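Local coordinates for methyltransferase domain-containing protein (Serratia marcescens, PDB 7CLU) that probably transfers a methyl group from S-adenosyl-L-methionine to an oxygen of a precursor in the prodigiosin biosynthetic pathway, as a SAM-dependent O-methyltransferase, at residues Leu290-Met295 against Gly301-Ser306; Asp100-Pro105 against His119-Val124; Thr256-Ile261 against Gly269-Ser274. All blocks are in the same frame, centred on the assembly; numbering follows the deposited sequence.

Followed from the N terminus, the three contacts close in series, none nested in or crossing another. Interaction 2 comes first: 100-105 and 119-124 pack together and close a largely helical excursion, bringing helix 121-125 back to helix 93-107. Interaction 3 closes the short connection from helix 251-264 to strand 270-275, inside the Rossmann-like sheet domain. Interaction 1 is last, folding the loop after helix 286-298 back along that helix. Interactions 1 and 2 touch, N294 OD1 lying 3.2 Å from L103 CD2, and both reach the second subunit. Interaction 3 stands apart, its nearest atoms about 8 Å from those of interaction 1.

Interaction 1: Leu290-Met295 against Gly301-Ser306; sequences LLSLNM and GGIESS
A chi1 of -158° swings the S292 hydroxyl away from its own amide and out from helix 286-298 to E304, whose chain bends at chi2 (-64°) and folds its carboxylate back toward the same helix. The result is one hydrogen bond between the segments: E304 N donates to S292 OG at 3.2 Å, and the N-H...O angle of 177° makes it long but straight. Next to it, E304 CG lies 3.7 Å from S292 CB, packing the acid's aliphatic part alongside the serine. Beyond, L291 CD2 comes to 3.4 Å from E304 OE2, the two side chains running at a slant to each other. One turn along the helix, M295 CB rests 3.3 Å from G302 O, so the glycine backbone passes tightly against the methionine stem. Q56 of the second subunit also hydrogen-bonds S292 OG, which ties this hydroxyl to the dimer interface. E304 OE2, in turn, hydrogen-bonds ND1 of H247, the predicted proton acceptor, in a His-acid pair like that of plant O-methyltransferases. With its backbone N tied to the helix and its chain packed on S292, E304 probably fixes how the H247 imidazole is turned, as a second-shell residue.

Interaction 2: Asp100-Pro105 against His119-Val124; sequences DTFLYP and HQRRTV
P105 and V124 meet where two helices come together, helix 93-107 and the short helix 121-125, in the helical part of this O-methyltransferase that also forms the dimer. The proline ring and the valine both start out toward each other: P105 CB is 3.5 Å from V124 CG1, an apolar contact. The valine's chi1 of 165° sends CG1 to the ring and at the same time turns the second methyl, CG2, to the proline carbonyl, 3.7 Å from P105 O. One turn earlier on each helix the fit is looser. F102 presents the edge of its ring to R121, CE1 lying 4.3 Å from CD near the ring plane, so the arginine's aliphatic stem, and not its charged end, meets the aromatic. The guanidinium is held elsewhere: NH2 makes a salt bridge with D300 and NH1 hydrogen-bonds the carbonyl of S298 at the end of helix 286-298, linking this contact to that helix. On the far side of helix 93-107, Y104 stacks on Y104 of the second subunit. Just ahead of helix 121-125, H119 serves R121 twice. The guanidinium lies across the imidazole, with H119 ND1 3.5 Å above its plane and over its centre, and the same ND1 accepts R121 N at 3.0 Å, the donor only 8° out of the ring plane.

Interaction 3: Thr256-Ile261 against Gly269-Ser274; sequences TILRNI and GRFIAS
Helix 251-264 lies over strand 270-275 without backbone contact, the nearest CA atoms, those of I261 and F271, being 8.3 Å apart, and side chains bridge the interval. F271 supplies the strand's part. Its chi1 of 169° carries the ring out from the sheet to the helix, where two aliphatic residues one turn apart receive it. L258 CD2 comes to 3.6 Å from F271 CE2, while I261 reaches CD1 and CE1 of the ring through two branches: CD1 of I261 is 3.7 Å from F271 CE1, and CG2 of I261 is 3.8 Å from F271 CD1. Both chains cross the phenylalanine at about a right angle, approaching obliquely from the same, helix side of the ring at different parts of its rim. This is the interior of a right-handed beta-alpha-beta crossover, strand 239-243, helix 251-264, strand 270-275, in the Rossmann-like fold of SAM-dependent methyltransferases, where the helix covers one face of the parallel part of the sheet. F314 and F319 meet the F271 ring as well, at plane angles of about 30° and 20°, and extend the apolar layer. The side chain of I261 also lies about 4 Å from that of V227, a residue that binds S-adenosyl-L-homocysteine, and N260 ND2 hydrogen-bonds V227 O.

Interaction 1: Leu290-Met295 against Gly301-Ser306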
loop_
_atom_site.group_PDB
_atom_site.type_symbol
_atom_site.label_atom_id
_atom_site.label_comp_id
_atom_site.label_asym_id
_atom_site.label_seq_id
_atom_site.Cartn_x
_atom_site.Cartn_y
_atom_site.Cartn_z
ATOM N N LEU A 290 7.508 7.369 -6.950
ATOM C CA LEU A 290 7.492 6.226 -6.042
ATOM C C LEU A 290 8.260 5.049 -6.626
ATOM O O LEU A 290 8.866 4.265 -5.878
ATOM C CB LEU A 290 6.051 5.825 -5.728
ATOM C CG LEU A 290 5.302 6.903 -4.943
ATOM C CD1 LEU A 290 3.809 6.647 -4.939
ATOM C CD2 LEU A 290 5.828 6.922 -3.531
ATOM N N LEU A 291 8.261 4.928 -7.957
ATOM C CA LEU A 291 9.058 3.890 -8.589
ATOM C C LEU A 291 10.535 4.074 -8.265
ATOM O O LEU A 291 11.268 3.093 -8.101
ATOM C CB LEU A 291 8.839 3.890 -10.101
ATOM C CG LEU A 291 9.407 2.615 -10.726
ATOM C CD1 LEU A 291 8.703 1.403 -10.107
ATOM C CD2 LEU A 291 9.323 2.614 -12.265
ATOM N N SER A 292 10.983 5.330 -8.158
ATOM C CA SER A 292 12.355 5.614 -7.750
ATOM C C SER A 292 12.654 5.018 -6.381
ATOM O O SER A 292 13.705 4.389 -6.178
ATOM C CB SER A 292 12.587 7.124 -7.744
ATOM O OG SER A 292 13.959 7.437 -7.857
ATOM N N LEU A 293 11.737 5.212 -5.421
ATOM C CA LEU A 293 11.909 4.621 -4.099
ATOM C C LEU A 293 11.908 3.096 -4.170
ATOM O O LEU A 293 12.631 2.431 -3.418
ATOM C CB LEU A 293 10.802 5.113 -3.164
ATOM C CG LEU A 293 10.897 6.546 -2.634
ATOM C CD1 LEU A 293 9.710 6.882 -1.699
ATOM C CD2 LEU A 293 12.227 6.743 -1.891
ATOM N N ASN A 294 11.085 2.522 -5.060
ATOM C CA ASN A 294 11.106 1.077 -5.260
ATOM C C ASN A 294 12.471 0.620 -5.767
ATOM O O ASN A 294 12.965 -0.438 -5.365
ATOM C CB ASN A 294 9.998 0.651 -6.223
ATOM C CG ASN A 294 9.834 -0.864 -6.298
ATOM O OD1 ASN A 294 9.385 -1.484 -5.348
ATOM N ND2 ASN A 294 10.181 -1.458 -7.441
ATOM N N MET A 295 13.101 1.411 -6.633
ATOM C CA MET A 295 14.448 1.070 -7.076
ATOM C C MET A 295 15.438 1.150 -5.920
ATOM O O MET A 295 16.365 0.337 -5.833
ATOM C CB MET A 295 14.882 2.000 -8.206
ATOM C CG MET A 295 13.922 2.074 -9.344
ATOM S SD MET A 295 13.220 0.464 -9.731
ATOM C CE MET A 295 14.629 -0.275 -10.463
ATOM N N GLY A 301 21.412 0.313 -7.138
ATOM C CA GLY A 301 21.530 1.755 -7.259
ATOM C C GLY A 301 20.568 2.379 -8.249
ATOM O O GLY A 301 20.751 3.532 -8.666
ATOM N N GLY A 302 19.530 1.633 -8.620
ATOM C CA GLY A 302 18.530 2.171 -9.523
ATOM C C GLY A 302 17.872 3.422 -8.972
ATOM O O GLY A 302 17.760 3.621 -7.754
ATOM N N ILE A 303 17.400 4.258 -9.901
ATOM C CA ILE A 303 16.869 5.586 -9.623
ATOM C C ILE A 303 16.163 6.085 -10.886
ATOM O O ILE A 303 16.489 5.656 -11.995
ATOM C CB ILE A 303 17.996 6.542 -9.193
ATOM C CG1 ILE A 303 17.437 7.842 -8.609
ATOM C CG2 ILE A 303 18.932 6.856 -10.373
ATOM C CD1 ILE A 303 18.360 8.506 -7.557
ATOM N N GLU A 304 15.166 6.950 -10.729
ATOM C CA GLU A 304 14.578 7.656 -11.854
ATOM C C GLU A 304 15.286 9.001 -12.007
ATOM O O GLU A 304 15.837 9.547 -11.040
ATOM C CB GLU A 304 13.066 7.843 -11.656
ATOM C CG GLU A 304 12.295 6.533 -11.373
ATOM C CD GLU A 304 12.355 5.556 -12.542
ATOM O OE1 GLU A 304 12.516 6.012 -13.697
ATOM O OE2 GLU A 304 12.249 4.330 -12.308
ATOM N N SER A 305 15.311 9.508 -13.240
ATOM C CA SER A 305 16.016 10.738 -13.575
ATOM C C SER A 305 15.131 11.635 -14.436
ATOM O O SER A 305 14.158 11.187 -15.048
ATOM C CB SER A 305 17.331 10.448 -14.311
ATOM O OG SER A 305 18.086 9.435 -13.667
ATOM N N SER A 306 15.479 12.920 -14.479
ATOM C CA SER A 306 14.810 13.833 -15.391
ATOM C C SER A 306 15.248 13.557 -16.830
ATOM O O SER A 306 16.258 12.895 -17.085
ATOM C CB SER A 306 15.106 15.287 -15.011
ATOM O OG SER A 306 16.491 15.548 -15.047
#

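Interaction 2: Asp100-Pro105 against His119-Val124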
loop_
_atom_site.group_PDB
_atom_site.type_symbol
_atom_site.label_atom_id
_atom_site.label_comp_id
_atom_site.label_asym_id
_atom_site.label_seq_id
_atom_site.Cartn_x
_atom_site.Cartn_y
_atom_site.Cartn_z
ATOM N N ASP A 100 3.955 -9.724 -2.694
ATOM C CA ASP A 100 3.949 -10.491 -1.448
ATOM C C ASP A 100 5.349 -10.959 -1.059
ATOM O O ASP A 100 5.743 -10.842 0.106
ATOM C CB ASP A 100 3.017 -11.694 -1.558
ATOM C CG ASP A 100 1.562 -11.298 -1.576
ATOM O OD1 ASP A 100 1.220 -10.244 -0.994
ATOM O OD2 ASP A 100 0.776 -12.045 -2.171
ATOM N N THR A 101 6.116 -11.469 -2.023
ATOM C CA THR A 101 7.380 -12.150 -1.754
ATOM C C THR A 101 8.591 -11.219 -1.755
ATOM O O THR A 101 9.637 -11.582 -1.207
ATOM C CB THR A 101 7.601 -13.261 -2.793
ATOM O OG1 THR A 101 7.721 -12.686 -4.100
ATOM C CG2 THR A 101 6.430 -14.235 -2.808
ATOM N N PHE A 102 8.466 -10.025 -2.321
ATOM C CA PHE A 102 9.630 -9.191 -2.575
ATOM C C PHE A 102 9.399 -7.723 -2.211
ATOM O O PHE A 102 10.010 -7.228 -1.264
ATOM C CB PHE A 102 10.029 -9.341 -4.038
ATOM C CG PHE A 102 11.351 -8.735 -4.371
ATOM C CD1 PHE A 102 12.508 -9.158 -3.727
ATOM C CD2 PHE A 102 11.445 -7.762 -5.356
ATOM C CE1 PHE A 102 13.728 -8.612 -4.036
ATOM C CE2 PHE A 102 12.664 -7.209 -5.674
ATOM C CZ PHE A 102 13.811 -7.635 -5.018
ATOM N N LEU A 103 8.512 -7.015 -2.923
ATOM C CA LEU A 103 8.429 -5.563 -2.725
ATOM C C LEU A 103 7.827 -5.179 -1.369
ATOM O O LEU A 103 8.283 -4.223 -0.732
ATOM C CB LEU A 103 7.631 -4.927 -3.854
ATOM C CG LEU A 103 8.269 -5.023 -5.243
ATOM C CD1 LEU A 103 7.547 -4.098 -6.220
ATOM C CD2 LEU A 103 9.726 -4.672 -5.147
ATOM N N TYR A 104 6.749 -5.840 -0.948
ATOM C CA TYR A 104 6.152 -5.476 0.335
ATOM C C TYR A 104 7.141 -5.661 1.477
ATOM O O TYR A 104 7.307 -4.723 2.276
ATOM C CB TYR A 104 4.865 -6.276 0.538
ATOM C CG TYR A 104 4.044 -5.885 1.740
ATOM C CD1 TYR A 104 4.306 -6.433 3.004
ATOM C CD2 TYR A 104 2.999 -4.983 1.617
ATOM C CE1 TYR A 104 3.530 -6.090 4.111
ATOM C CE2 TYR A 104 2.212 -4.638 2.710
ATOM C CZ TYR A 104 2.480 -5.186 3.952
ATOM O OH TYR A 104 1.683 -4.821 5.031
ATOM N N PRO A 105 7.852 -6.792 1.603
ATOM C CA PRO A 105 8.832 -6.889 2.699
ATOM C C PRO A 105 9.899 -5.805 2.643
ATOM O O PRO A 105 10.250 -5.240 3.683
ATOM C CB PRO A 105 9.428 -8.293 2.523
ATOM C CG PRO A 105 8.438 -9.038 1.736
ATOM C CD PRO A 105 7.768 -8.051 0.839
ATOM N N HIS A 119 19.835 -0.874 -0.822
ATOM C CA HIS A 119 18.778 -1.877 -0.818
ATOM C C HIS A 119 18.681 -2.548 0.551
ATOM O O HIS A 119 19.617 -2.533 1.352
ATOM C CB HIS A 119 19.035 -2.930 -1.898
ATOM C CG HIS A 119 20.190 -3.834 -1.585
ATOM N ND1 HIS A 119 20.058 -4.970 -0.814
ATOM C CD2 HIS A 119 21.500 -3.764 -1.931
ATOM C CE1 HIS A 119 21.236 -5.560 -0.695
ATOM N NE2 HIS A 119 22.130 -4.844 -1.355
ATOM N N GLN A 120 17.520 -3.145 0.819
ATOM C CA GLN A 120 17.309 -3.846 2.079
ATOM C C GLN A 120 17.200 -5.356 1.886
ATOM O O GLN A 120 16.623 -6.040 2.732
ATOM C CB GLN A 120 16.072 -3.293 2.792
ATOM C CG GLN A 120 16.205 -1.810 3.183
ATOM C CD GLN A 120 17.381 -1.545 4.101
ATOM O OE1 GLN A 120 17.376 -1.975 5.260
ATOM N NE2 GLN A 120 18.392 -0.821 3.601
ATOM N N ARG A 121 17.759 -5.897 0.795
ATOM C CA ARG A 121 17.638 -7.335 0.563
ATOM C C ARG A 121 18.374 -8.148 1.631
ATOM O O ARG A 121 17.934 -9.254 1.972
ATOM C CB ARG A 121 18.146 -7.689 -0.835
ATOM C CG ARG A 121 17.366 -7.018 -1.981
ATOM C CD ARG A 121 17.847 -7.468 -3.355
ATOM N NE ARG A 121 19.305 -7.485 -3.460
ATOM C CZ ARG A 121 20.055 -6.494 -3.942
ATOM N NH1 ARG A 121 19.497 -5.375 -4.381
ATOM N NH2 ARG A 121 21.381 -6.627 -3.990
ATOM N N ARG A 122 19.482 -7.625 2.171
ATOM C CA ARG A 122 20.215 -8.332 3.222
ATOM C C ARG A 122 19.426 -8.332 4.521
ATOM O O ARG A 122 19.141 -9.388 5.094
ATOM C CB ARG A 122 21.585 -7.686 3.451
ATOM C CG ARG A 122 22.517 -7.641 2.250
ATOM C CD ARG A 122 23.933 -7.245 2.686
ATOM N NE ARG A 122 24.517 -6.225 1.817
ATOM C CZ ARG A 122 25.144 -6.489 0.672
ATOM N NH1 ARG A 122 25.265 -7.743 0.256
ATOM N NH2 ARG A 122 25.648 -5.500 -0.061
ATOM N N THR A 123 19.099 -7.137 5.013
ATOM C CA THR A 123 18.145 -6.947 6.094
ATOM C C THR A 123 16.959 -7.899 5.974
ATOM O O THR A 123 16.715 -8.738 6.851
ATOM C CB THR A 123 17.669 -5.488 6.059
ATOM O OG1 THR A 123 18.805 -4.612 5.931
ATOM C CG2 THR A 123 16.872 -5.133 7.300
ATOM N N VAL A 124 16.243 -7.815 4.853
ATOM C CA VAL A 124 14.913 -8.405 4.778
ATOM C C VAL A 124 14.971 -9.902 4.473
ATOM O O VAL A 124 14.210 -10.690 5.049
ATOM C CB VAL A 124 14.074 -7.626 3.743
ATOM C CG1 VAL A 124 12.840 -8.392 3.347
ATOM C CG2 VAL A 124 13.720 -6.233 4.288
#

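Interaction 3: Thr256-Ile261 against Gly269-Ser274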
loop_
_atom_site.group_PDB
_atom_site.type_symbol
_atom_site.label_atom_id
_atom_site.label_comp_id
_atom_site.label_asym_id
_atom_site.label_seq_id
_atom_site.Cartn_x
_atom_site.Cartn_y
_atom_site.Cartn_z
ATOM N N THR A 256 28.183 3.410 -18.277
ATOM C CA THR A 256 28.920 2.279 -18.836
ATOM C C THR A 256 28.110 1.583 -19.924
ATOM O O THR A 256 28.623 1.293 -21.014
ATOM C CB THR A 256 29.285 1.290 -17.728
ATOM O OG1 THR A 256 30.211 1.902 -16.821
ATOM C CG2 THR A 256 29.887 0.043 -18.324
ATOM N N ILE A 257 26.835 1.302 -19.635
ATOM C CA ILE A 257 25.939 0.705 -20.626
ATOM C C ILE A 257 25.892 1.560 -21.888
ATOM O O ILE A 257 25.998 1.051 -23.011
ATOM C CB ILE A 257 24.532 0.533 -20.026
ATOM C CG1 ILE A 257 24.517 -0.584 -18.977
ATOM C CG2 ILE A 257 23.541 0.276 -21.117
ATOM C CD1 ILE A 257 23.429 -0.426 -17.932
ATOM N N LEU A 258 25.714 2.874 -21.719
ATOM C CA LEU A 258 25.537 3.758 -22.862
ATOM C C LEU A 258 26.825 3.876 -23.666
ATOM O O LEU A 258 26.795 3.909 -24.904
ATOM C CB LEU A 258 25.082 5.135 -22.396
ATOM C CG LEU A 258 23.657 5.334 -21.847
ATOM C CD1 LEU A 258 23.572 6.710 -21.219
ATOM C CD2 LEU A 258 22.619 5.182 -22.962
ATOM N N ARG A 259 27.963 3.958 -22.975
ATOM C CA ARG A 259 29.247 3.944 -23.664
ATOM C C ARG A 259 29.467 2.609 -24.364
ATOM O O ARG A 259 30.003 2.562 -25.475
ATOM C CB ARG A 259 30.374 4.240 -22.669
ATOM C CG ARG A 259 30.462 5.705 -22.246
ATOM C CD ARG A 259 31.852 6.062 -21.704
ATOM N NE ARG A 259 32.088 5.462 -20.398
ATOM C CZ ARG A 259 32.046 6.136 -19.252
ATOM N NH1 ARG A 259 31.789 7.438 -19.267
ATOM N NH2 ARG A 259 32.270 5.511 -18.094
ATOM N N ASN A 260 29.037 1.510 -23.736
ATOM C CA ASN A 260 29.197 0.198 -24.362
ATOM C C ASN A 260 28.402 0.105 -25.655
ATOM O O ASN A 260 28.899 -0.416 -26.663
ATOM C CB ASN A 260 28.771 -0.912 -23.394
ATOM C CG ASN A 260 29.838 -1.234 -22.358
ATOM O OD1 ASN A 260 30.977 -0.781 -22.469
ATOM N ND2 ASN A 260 29.470 -2.019 -21.348
ATOM N N ILE A 261 27.155 0.590 -25.643
ATOM C CA ILE A 261 26.347 0.595 -26.861
ATOM C C ILE A 261 26.926 1.553 -27.893
ATOM O O ILE A 261 26.993 1.231 -29.082
ATOM C CB ILE A 261 24.888 0.949 -26.534
ATOM C CG1 ILE A 261 24.262 -0.164 -25.681
ATOM C CG2 ILE A 261 24.120 1.177 -27.830
ATOM C CD1 ILE A 261 22.862 0.145 -25.185
ATOM N N GLY A 269 24.863 5.625 -36.755
ATOM C CA GLY A 269 23.708 4.919 -36.245
ATOM C C GLY A 269 22.929 5.752 -35.246
ATOM O O GLY A 269 23.415 6.749 -34.709
ATOM N N ARG A 270 21.693 5.322 -34.990
ATOM C CA ARG A 270 20.816 5.967 -34.022
ATOM C C ARG A 270 20.539 5.024 -32.853
ATOM O O ARG A 270 20.389 3.813 -33.043
ATOM C CB ARG A 270 19.493 6.376 -34.671
ATOM C CG ARG A 270 18.549 7.142 -33.755
ATOM C CD ARG A 270 17.375 7.723 -34.543
ATOM N NE ARG A 270 17.794 8.895 -35.303
ATOM C CZ ARG A 270 17.049 9.530 -36.203
ATOM N NH1 ARG A 270 15.813 9.108 -36.486
ATOM N NH2 ARG A 270 17.549 10.592 -36.828
ATOM N N PHE A 271 20.475 5.583 -31.650
ATOM C CA PHE A 271 20.147 4.808 -30.460
ATOM C C PHE A 271 19.005 5.487 -29.720
ATOM O O PHE A 271 18.977 6.713 -29.585
ATOM C CB PHE A 271 21.353 4.634 -29.533
ATOM C CG PHE A 271 20.992 4.067 -28.182
ATOM C CD1 PHE A 271 20.613 2.741 -28.049
ATOM C CD2 PHE A 271 21.005 4.867 -27.054
ATOM C CE1 PHE A 271 20.261 2.221 -26.815
ATOM C CE2 PHE A 271 20.650 4.353 -25.827
ATOM C CZ PHE A 271 20.275 3.029 -25.716
ATOM N N ILE A 272 18.047 4.689 -29.265
ATOM C CA ILE A 272 16.911 5.190 -28.515
ATOM C C ILE A 272 16.788 4.385 -27.228
ATOM O O ILE A 272 16.749 3.154 -27.268
ATOM C CB ILE A 272 15.599 5.080 -29.308
ATOM C CG1 ILE A 272 15.688 5.790 -30.670
ATOM C CG2 ILE A 272 14.461 5.591 -28.449
ATOM C CD1 ILE A 272 14.359 5.743 -31.491
ATOM N N ALA A 273 16.701 5.069 -26.099
ATOM C CA ALA A 273 16.287 4.448 -24.847
ATOM C C ALA A 273 14.882 4.932 -24.527
ATOM O O ALA A 273 14.643 6.140 -24.538
ATOM C CB ALA A 273 17.226 4.821 -23.705
ATOM N N SER A 274 13.964 4.013 -24.238
ATOM C CA SER A 274 12.642 4.398 -23.759
ATOM C C SER A 274 12.659 4.349 -22.232
ATOM O O SER A 274 13.071 3.347 -21.651
ATOM C CB SER A 274 11.532 3.501 -24.324
ATOM O OG SER A 274 11.805 2.115 -24.238
#